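Local coordinates for pumilio domain-containing protein C56F2.08c (Schizosaccharomyces pombe, PDB 6NX5) that probably binds AU-rich regions in mRNA 3' untranslated regions, the piece described being the RNA recognition motif domain of this Pumilio-type protein, at residues A[21-26]-A[63-68]; A[47-52]-A[73-78]. All coordinates share one frame; numbering follows the deposited sequence.

Contact 1: residues A[21-26]-A[63-68]; sequences HALFSA and PVFENH
Leu23 on helix 17-24 and Val64 in the loop 63-68 mark the nearest approach of the two backbones, their CA atoms 8.9 Å apart, a gap that leaves the contact to side chains alone. Three partly exposed residues fill it. The CB atoms of Leu23 and Val64 are directed at the opposing segment, and the two side chains meet at about a right angle. Both methyls of Leu23 take part: CD1 and CD2 each lie 4.1 Å from CG2 of Val64, so the fork of the leucine straddles that one methyl. A chi1 of -52° sets CG1 of Val64 anti to the carbonyl carbon and leaves CG2, between the backbone N and that carbon, to meet the leucine. CD2 of Leu23 has a second neighbour, CZ of Phe65, again at 4.1 Å, and stands obliquely to the ring.

In an RNA recognition motif two helices pack on one side of a four-stranded antiparallel sheet, and here the loop between the second helix and the last strand, 72-75, reaches back to the first helix. Leu59 of helix 49-59 touches both Leu23 and Val64, tying helix and loop together from a third element, while Phe65 also leans on Pro12. Phe65 opens a type II turn that closes at His68, whose NE2 hydrogen-bonds to the carbonyl oxygen of Asn10.

Contact 2: residues A[47-52]-A[73-78]; sequences ESLSSA and VMLAKP
Leu75 of strand 72-75 reaches across to the first turn of helix 49-59 and illustrates how one branched side chain can serve two helix positions. Its CB is directed at the helix, with the CA of Leu75 7.1 Å from that of Ala52. From CB the chain runs to CG, set anti to the backbone N (chi1 170°), and there it forks. One branch, CD1, comes to 3.9 Å from CB of Ala52, the closest touch between the segments. The other, CD2, lies 4.3 Å from CD1 of Leu49, one helical turn earlier. The two methyls of Leu75 are thus shared out between residues three apart in sequence, which lie along one side of the helix.

Ala52 is buried, and its single methyl is met directly by CD1 of Leu75. Leu49, by contrast, is exposed and meets Leu75 with the end of its longer side chain. The helix begins just after Ser48, whose carbonyl oxygen accepts a hydrogen bond from the backbone N of Ala52. Ile53 and Arg56 of the same helix and Leu6 of strand 4-9 also touch Leu75. Next to Leu75 in the chain, Met74 packs on Leu36 of the second subunit, and farther along Lys77 makes a salt bridge to Asp39 of that subunit.

Such apolar packing of the second helix against the last strand, outermost within the chain, of a four-stranded antiparallel sheet belongs to the βαββαβ fold of the RNA recognition motif.

In the fold
The centres of contacts 1 and 2 lie about 18 Å apart, on opposite sides of the chain's centre, yet both belong to the single RNA recognition motif domain. Along the chain their segments alternate: 21-26, 47-52, 63-68 and 73-78. Helix 49-59 bridges them, since its first turn forms half of contact 2 and its far end borders contact 1. A direct link exists too, with CZ of Phe24 4.1 Å from CG2 of Val73. Helix 17-24, helix 49-59 and strand 72-75 thus pack together into one domain, with the last segment, 73-78, also touching the second subunit.

Contact 1: residues A[21-26]-A[63-68]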
loop_
_atom_site.group_PDB
_atom_site.type_symbol
_atom_site.label_atom_id
_atom_site.label_comp_id
_atom_site.label_asym_id
_atom_site.label_seq_id
_atom_site.Cartn_x
_atom_site.Cartn_y
_atom_site.Cartn_z
ATOM N N HIS A 21 11.517 2.505 -9.389
ATOM C CA HIS A 21 11.502 1.493 -10.446
ATOM C C HIS A 21 12.899 0.956 -10.707
ATOM O O HIS A 21 13.101 -0.258 -10.820
ATOM C CB HIS A 21 10.900 2.056 -11.737
ATOM C CG HIS A 21 10.776 1.042 -12.830
ATOM N ND1 HIS A 21 11.873 0.511 -13.474
ATOM C CD2 HIS A 21 9.691 0.438 -13.373
ATOM C CE1 HIS A 21 11.467 -0.347 -14.393
ATOM N NE2 HIS A 21 10.149 -0.411 -14.350
ATOM N N ALA A 22 13.878 1.854 -10.821
ATOM C CA ALA A 22 15.253 1.424 -11.028
ATOM C C ALA A 22 15.693 0.431 -9.961
ATOM O O ALA A 22 16.284 -0.610 -10.272
ATOM C CB ALA A 22 16.178 2.644 -11.047
ATOM N N LEU A 23 15.379 0.717 -8.698
ATOM C CA LEU A 23 15.820 -0.144 -7.608
ATOM C C LEU A 23 15.096 -1.485 -7.622
ATOM O O LEU A 23 15.718 -2.538 -7.441
ATOM C CB LEU A 23 15.603 0.564 -6.274
ATOM C CG LEU A 23 15.831 -0.232 -4.992
ATOM C CD1 LEU A 23 17.317 -0.386 -4.722
ATOM C CD2 LEU A 23 15.136 0.458 -3.831
ATOM N N PHE A 24 13.785 -1.477 -7.842
ATOM C CA PHE A 24 13.053 -2.730 -7.710
ATOM C C PHE A 24 13.102 -3.584 -8.974
ATOM O O PHE A 24 12.831 -4.788 -8.905
ATOM C CB PHE A 24 11.609 -2.435 -7.284
ATOM C CG PHE A 24 11.473 -2.182 -5.812
ATOM C CD1 PHE A 24 11.107 -3.215 -4.952
ATOM C CD2 PHE A 24 11.745 -0.933 -5.275
ATOM C CE1 PHE A 24 10.986 -3.001 -3.598
ATOM C CE2 PHE A 24 11.659 -0.715 -3.910
ATOM C CZ PHE A 24 11.271 -1.754 -3.071
ATOM N N SER A 25 13.486 -3.013 -10.118
ATOM C CA SER A 25 13.621 -3.822 -11.325
ATOM C C SER A 25 14.782 -4.809 -11.262
ATOM O O SER A 25 14.874 -5.675 -12.135
ATOM C CB SER A 25 13.783 -2.926 -12.554
ATOM O OG SER A 25 12.604 -2.187 -12.803
ATOM N N ALA A 26 15.658 -4.715 -10.259
ATOM C CA ALA A 26 16.699 -5.722 -10.113
ATOM C C ALA A 26 16.132 -7.110 -9.839
ATOM O O ALA A 26 16.818 -8.104 -10.091
ATOM C CB ALA A 26 17.661 -5.339 -8.991
ATOM N N PRO A 63 20.178 -0.463 4.228
ATOM C CA PRO A 63 20.482 0.908 3.803
ATOM C C PRO A 63 20.931 0.936 2.353
ATOM O O PRO A 63 22.135 0.968 2.072
ATOM C CB PRO A 63 21.609 1.341 4.756
ATOM C CG PRO A 63 21.693 0.245 5.818
ATOM C CD PRO A 63 21.178 -0.996 5.163
ATOM N N VAL A 64 19.975 0.917 1.416
ATOM C CA VAL A 64 20.320 0.824 -0.001
ATOM C C VAL A 64 20.589 2.176 -0.636
ATOM O O VAL A 64 21.088 2.224 -1.771
ATOM C CB VAL A 64 19.212 0.095 -0.787
ATOM C CG1 VAL A 64 18.900 -1.221 -0.130
ATOM C CG2 VAL A 64 17.968 0.941 -0.865
ATOM N N PHE A 65 20.288 3.272 0.055
ATOM C CA PHE A 65 20.553 4.621 -0.415
ATOM C C PHE A 65 21.686 5.221 0.403
ATOM O O PHE A 65 21.870 4.882 1.575
ATOM C CB PHE A 65 19.312 5.513 -0.298
ATOM C CG PHE A 65 18.158 5.075 -1.163
ATOM C CD1 PHE A 65 17.157 4.269 -0.645
ATOM C CD2 PHE A 65 18.064 5.490 -2.483
ATOM C CE1 PHE A 65 16.087 3.859 -1.437
ATOM C CE2 PHE A 65 16.989 5.090 -3.277
ATOM C CZ PHE A 65 16.005 4.279 -2.749
ATOM N N GLU A 66 22.450 6.111 -0.224
ATOM C CA GLU A 66 23.574 6.718 0.474
ATOM C C GLU A 66 23.089 7.678 1.550
ATOM O O GLU A 66 22.105 8.400 1.364
ATOM C CB GLU A 66 24.486 7.456 -0.498
ATOM C CG GLU A 66 25.783 7.891 0.176
ATOM C CD GLU A 66 26.690 8.707 -0.722
ATOM O OE1 GLU A 66 26.283 9.029 -1.859
ATOM O OE2 GLU A 66 27.814 9.026 -0.284
ATOM N N ASN A 67 23.799 7.681 2.688
ATOM C CA ASN A 67 23.569 8.618 3.790
ATOM C C ASN A 67 22.148 8.548 4.324
ATOM O O ASN A 67 21.581 9.551 4.770
ATOM C CB ASN A 67 23.926 10.045 3.380
ATOM C CG ASN A 67 25.398 10.289 3.459
ATOM O OD1 ASN A 67 26.052 9.830 4.394
ATOM N ND2 ASN A 67 25.947 10.975 2.461
ATOM N N HIS A 68 21.571 7.355 4.294
ATOM C CA HIS A 68 20.223 7.136 4.773
ATOM C C HIS A 68 20.168 5.788 5.469
ATOM O O HIS A 68 20.877 4.849 5.094
ATOM C CB HIS A 68 19.220 7.200 3.616
ATOM C CG HIS A 68 17.801 7.010 4.037
ATOM N ND1 HIS A 68 17.208 7.773 5.019
ATOM C CD2 HIS A 68 16.852 6.146 3.605
ATOM C CE1 HIS A 68 15.953 7.383 5.174
ATOM N NE2 HIS A 68 15.714 6.398 4.329
#

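Contact 2: residues A[47-52]-A[73-78]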
loop_
_atom_site.group_PDB
_atom_site.type_symbol
_atom_site.label_atom_id
_atom_site.label_comp_id
_atom_site.label_asym_id
_atom_site.label_seq_id
_atom_site.Cartn_x
_atom_site.Cartn_y
_atom_site.Cartn_z
ATOM N N GLU A 47 3.761 -8.965 -10.716
ATOM C CA GLU A 47 2.794 -10.019 -10.998
ATOM C C GLU A 47 3.171 -11.316 -10.285
ATOM O O GLU A 47 2.294 -12.017 -9.770
ATOM C CB GLU A 47 2.667 -10.245 -12.507
ATOM C CG GLU A 47 1.476 -11.098 -12.914
ATOM C CD GLU A 47 0.163 -10.331 -12.932
ATOM O OE1 GLU A 47 -0.620 -10.513 -13.889
ATOM O OE2 GLU A 47 -0.091 -9.548 -11.989
ATOM N N SER A 48 4.469 -11.634 -10.195
ATOM C CA SER A 48 4.931 -12.896 -9.608
ATOM C C SER A 48 5.237 -12.764 -8.128
ATOM O O SER A 48 6.039 -11.908 -7.726
ATOM C CB SER A 48 6.185 -13.434 -10.311
ATOM O OG SER A 48 6.029 -13.422 -11.719
ATOM N N LEU A 49 4.614 -13.645 -7.330
ATOM C CA LEU A 49 4.897 -13.713 -5.901
ATOM C C LEU A 49 6.369 -13.960 -5.630
ATOM O O LEU A 49 6.952 -13.327 -4.741
ATOM C CB LEU A 49 4.048 -14.807 -5.257
ATOM C CG LEU A 49 4.382 -15.118 -3.804
ATOM C CD1 LEU A 49 4.112 -13.927 -2.914
ATOM C CD2 LEU A 49 3.534 -16.314 -3.385
ATOM N N SER A 50 7.004 -14.865 -6.386
ATOM C CA SER A 50 8.399 -15.154 -6.064
ATOM C C SER A 50 9.295 -13.934 -6.304
ATOM O O SER A 50 10.251 -13.723 -5.547
ATOM C CB SER A 50 8.901 -16.380 -6.837
ATOM O OG SER A 50 8.764 -16.223 -8.225
ATOM N N SER A 51 8.999 -13.104 -7.312
ATOM C CA SER A 51 9.756 -11.858 -7.476
ATOM C C SER A 51 9.580 -10.944 -6.266
ATOM O O SER A 51 10.555 -10.358 -5.765
ATOM C CB SER A 51 9.337 -11.110 -8.749
ATOM O OG SER A 51 9.552 -11.872 -9.925
ATOM N N ALA A 52 8.343 -10.805 -5.783
ATOM C CA ALA A 52 8.099 -9.941 -4.628
ATOM C C ALA A 52 8.823 -10.442 -3.380
ATOM O O ALA A 52 9.344 -9.634 -2.599
ATOM C CB ALA A 52 6.594 -9.819 -4.355
ATOM N N VAL A 73 10.616 -2.802 3.690
ATOM C CA VAL A 73 9.799 -3.392 2.628
ATOM C C VAL A 73 8.934 -4.481 3.244
ATOM O O VAL A 73 9.461 -5.435 3.831
ATOM C CB VAL A 73 10.650 -3.966 1.480
ATOM C CG1 VAL A 73 9.737 -4.551 0.382
ATOM C CG2 VAL A 73 11.589 -2.882 0.903
ATOM N N MET A 74 7.609 -4.355 3.084
ATOM C CA MET A 74 6.656 -5.300 3.648
ATOM C C MET A 74 5.839 -5.905 2.521
ATOM O O MET A 74 5.252 -5.175 1.711
ATOM C CB MET A 74 5.753 -4.619 4.670
ATOM C CG MET A 74 6.506 -4.104 5.881
ATOM S SD MET A 74 5.839 -2.565 6.562
ATOM C CE MET A 74 4.131 -3.020 6.859
ATOM N N LEU A 75 5.823 -7.225 2.462
ATOM C CA LEU A 75 5.022 -7.936 1.473
ATOM C C LEU A 75 3.608 -8.117 2.006
ATOM O O LEU A 75 3.409 -8.756 3.048
ATOM C CB LEU A 75 5.690 -9.278 1.169
ATOM C CG LEU A 75 4.914 -10.287 0.347
ATOM C CD1 LEU A 75 4.589 -9.722 -1.027
ATOM C CD2 LEU A 75 5.765 -11.547 0.234
ATOM N N ALA A 76 2.620 -7.601 1.270
ATOM C CA ALA A 76 1.243 -7.815 1.683
ATOM C C ALA A 76 0.853 -9.266 1.430
ATOM O O ALA A 76 1.489 -9.984 0.654
ATOM C CB ALA A 76 0.283 -6.887 0.923
ATOM N N LYS A 77 -0.208 -9.702 2.108
ATOM C CA LYS A 77 -0.795 -10.992 1.835
ATOM C C LYS A 77 -1.475 -10.965 0.466
ATOM O O LYS A 77 -1.766 -9.889 -0.067
ATOM C CB LYS A 77 -1.820 -11.336 2.919
ATOM C CG LYS A 77 -1.198 -11.907 4.196
ATOM C CD LYS A 77 -2.282 -12.223 5.205
ATOM C CE LYS A 77 -2.729 -10.959 5.937
ATOM N NZ LYS A 77 -4.057 -11.134 6.580
ATOM N N PRO A 78 -1.679 -12.127 -0.150
ATOM C CA PRO A 78 -2.462 -12.165 -1.388
ATOM C C PRO A 78 -3.803 -11.466 -1.215
ATOM O O PRO A 78 -4.438 -11.520 -0.157
ATOM C CB PRO A 78 -2.625 -13.662 -1.666
ATOM C CG PRO A 78 -1.497 -14.325 -0.933
ATOM C CD PRO A 78 -1.280 -13.473 0.296
#